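Local coordinates for protein arabinan endo-1,5-alpha-l-arabinosidase A (PDB 1GYH) that hydrolyses alpha-1,5-linked arabinofuranosyl bonds of linear arabinan, releasing almost exclusively arabinotriose, as part of plant cell wall breakdown, at residues Y204-W209 and L222-S227. Sequence-based numbering, arbitrary orientation.
Sequences YLFASW and LVVGRS
Tyr204 opens this antiparallel ladder, the pairing of the two middle strands in one four-stranded blade of the five-bladed propeller. Its ring runs alongside the Arg226 side chain, whose CB sits over one ring face, 4.0 Å from the centroid, as a CH-pi contact. The extended arginine continues along the ring to the phenol end, and there Tyr204 OH bonds to Gly300 O and Arg226 NH1 to Glu299 O. Leu205 forms a hydrogen-bonded pair with Gly225: Leu205 N reaches Gly225 O at 3.0 Å from above the carbonyl plane, while the return bond from Gly225 N to Leu205 O lies in plane. On the same face as Tyr204, Phe206 receives Val224 CG2 over its ring, 4.0 Å from CE1; that methyl, anti to its own backbone N, also meets the edge of the Tyr204 ring. Ala207 repeats the paired bonding with Val223, whose N meets Ala207 O almost head-on (C=O...N 167°). Ser208 OG touches Leu222 CD2 at 3.4 Å but accepts a hydrogen bond from His262 N, in the next blade. Trp209 crosses Val223 at about a right angle: Val223 CG2, in the crowded position between N and C, makes a CH-pi contact over the five-membered ring, 3.7 Å from its centroid, and CG1, anti to the carbonyl carbon, covers the six-membered side. Mostly apolar around four backbone bonds, the contact has its buried hydroxyls satisfied from beyond the hairpin; the Ser208 bond ties this blade to its neighbour beside Glu192, the likely proton donor, and His262, a likely calcium ligand.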
loop_
_atom_site.group_PDB
_atom_site.type_symbol
_atom_site.label_atom_id
_atom_site.label_comp_id
_atom_site.label_asym_id
_atom_site.label_seq_id
_atom_site.Cartn_x
_atom_site.Cartn_y
_atom_site.Cartn_z
ATOM N N TYR A 204 12.601 -3.240 6.466
ATOM C CA TYR A 204 12.074 -1.944 6.901
ATOM C C TYR A 204 10.550 -1.892 6.693
ATOM O O TYR A 204 10.076 -2.059 5.575
ATOM C CB TYR A 204 12.727 -0.769 6.177
ATOM C CG TYR A 204 14.211 -0.637 6.527
ATOM C CD1 TYR A 204 15.157 -1.475 5.939
ATOM C CD2 TYR A 204 14.647 0.290 7.465
ATOM C CE1 TYR A 204 16.521 -1.358 6.269
ATOM C CE2 TYR A 204 16.026 0.387 7.818
ATOM C CZ TYR A 204 16.939 -0.425 7.215
ATOM O OH TYR A 204 18.277 -0.339 7.581
ATOM N N LEU A 205 9.832 -1.618 7.781
ATOM C CA LEU A 205 8.355 -1.480 7.766
ATOM C C LEU A 205 8.027 -0.018 7.742
ATOM O O LEU A 205 8.343 0.720 8.700
ATOM C CB LEU A 205 7.730 -2.149 9.000
ATOM C CG LEU A 205 6.215 -1.874 9.227
ATOM C CD1 LEU A 205 5.415 -2.320 8.062
ATOM C CD2 LEU A 205 5.773 -2.560 10.493
ATOM N N PHE A 206 7.426 0.413 6.639
ATOM C CA PHE A 206 6.880 1.737 6.517
ATOM C C PHE A 206 5.360 1.690 6.873
ATOM O O PHE A 206 4.685 0.738 6.544
ATOM C CB PHE A 206 7.006 2.246 5.064
ATOM C CG PHE A 206 8.432 2.327 4.550
ATOM C CD1 PHE A 206 9.180 3.468 4.714
ATOM C CD2 PHE A 206 9.006 1.254 3.890
ATOM C CE1 PHE A 206 10.503 3.525 4.268
ATOM C CE2 PHE A 206 10.337 1.323 3.437
ATOM C CZ PHE A 206 11.054 2.457 3.605
ATOM N N ALA A 207 4.865 2.742 7.499
ATOM C CA ALA A 207 3.456 2.861 7.861
ATOM C C ALA A 207 3.029 4.311 7.832
ATOM O O ALA A 207 3.838 5.233 8.003
ATOM C CB ALA A 207 3.211 2.265 9.266
ATOM N N SER A 208 1.725 4.505 7.585
ATOM C CA SER A 208 1.126 5.826 7.546
ATOM C C SER A 208 0.442 6.099 8.889
ATOM O O SER A 208 -0.320 5.278 9.369
ATOM C CB SER A 208 0.155 5.911 6.359
ATOM O OG SER A 208 0.819 5.858 5.094
ATOM N N TRP A 209 0.738 7.247 9.494
ATOM C CA TRP A 209 0.122 7.681 10.745
ATOM C C TRP A 209 -0.769 8.890 10.465
ATOM O O TRP A 209 -0.515 9.699 9.542
ATOM C CB TRP A 209 1.189 8.080 11.787
ATOM C CG TRP A 209 1.773 6.956 12.644
ATOM C CD1 TRP A 209 1.592 5.599 12.503
ATOM C CD2 TRP A 209 2.683 7.112 13.742
ATOM N NE1 TRP A 209 2.306 4.923 13.468
ATOM C CE2 TRP A 209 2.970 5.827 14.245
ATOM C CE3 TRP A 209 3.268 8.216 14.371
ATOM C CZ2 TRP A 209 3.815 5.619 15.338
ATOM C CZ3 TRP A 209 4.128 8.007 15.461
ATOM C CH2 TRP A 209 4.384 6.728 15.932
ATOM N N LEU A 222 4.471 9.674 7.133
ATOM C CA LEU A 222 5.122 8.361 7.119
ATOM C C LEU A 222 6.138 8.207 8.243
ATOM O O LEU A 222 6.941 9.109 8.497
ATOM C CB LEU A 222 5.833 8.143 5.794
ATOM C CG LEU A 222 4.975 8.105 4.529
ATOM C CD1 LEU A 222 5.845 7.931 3.286
ATOM C CD2 LEU A 222 3.993 6.921 4.619
ATOM N N VAL A 223 6.074 7.046 8.876
ATOM C CA VAL A 223 7.007 6.587 9.885
ATOM C C VAL A 223 7.592 5.235 9.468
ATOM O O VAL A 223 7.087 4.549 8.541
ATOM C CB VAL A 223 6.359 6.429 11.303
ATOM C CG1 VAL A 223 5.857 7.777 11.801
ATOM C CG2 VAL A 223 5.273 5.396 11.331
ATOM N N VAL A 224 8.689 4.868 10.147
ATOM C CA VAL A 224 9.447 3.656 9.797
ATOM C C VAL A 224 10.028 2.967 11.049
ATOM O O VAL A 224 10.340 3.619 12.050
ATOM C CB VAL A 224 10.622 4.016 8.755
ATOM C CG1 VAL A 224 11.736 4.786 9.425
ATOM C CG2 VAL A 224 11.190 2.762 8.120
ATOM N N GLY A 225 10.185 1.650 10.943
ATOM C CA GLY A 225 10.917 0.809 11.893
ATOM C C GLY A 225 11.642 -0.320 11.151
ATOM O O GLY A 225 11.464 -0.463 9.955
ATOM N N ARG A 226 12.508 -1.077 11.843
ATOM C CA ARG A 226 13.308 -2.109 11.177
ATOM C C ARG A 226 13.491 -3.339 12.046
ATOM O O ARG A 226 13.506 -3.255 13.301
ATOM C CB ARG A 226 14.654 -1.532 10.680
ATOM C CG ARG A 226 15.740 -1.459 11.747
ATOM C CD ARG A 226 17.041 -0.737 11.315
ATOM N NE ARG A 226 17.985 -0.591 12.431
ATOM C CZ ARG A 226 19.049 0.219 12.401
ATOM N NH1 ARG A 226 19.311 0.928 11.307
ATOM N NH2 ARG A 226 19.859 0.318 13.443
ATOM N N SER A 227 13.587 -4.493 11.381
ATOM C CA SER A 227 13.723 -5.793 12.053
ATOM C C SER A 227 14.719 -6.689 11.311
ATOM O O SER A 227 14.817 -6.650 10.080
ATOM C CB SER A 227 12.349 -6.509 12.095
ATOM O OG SER A 227 12.416 -7.812 12.633
#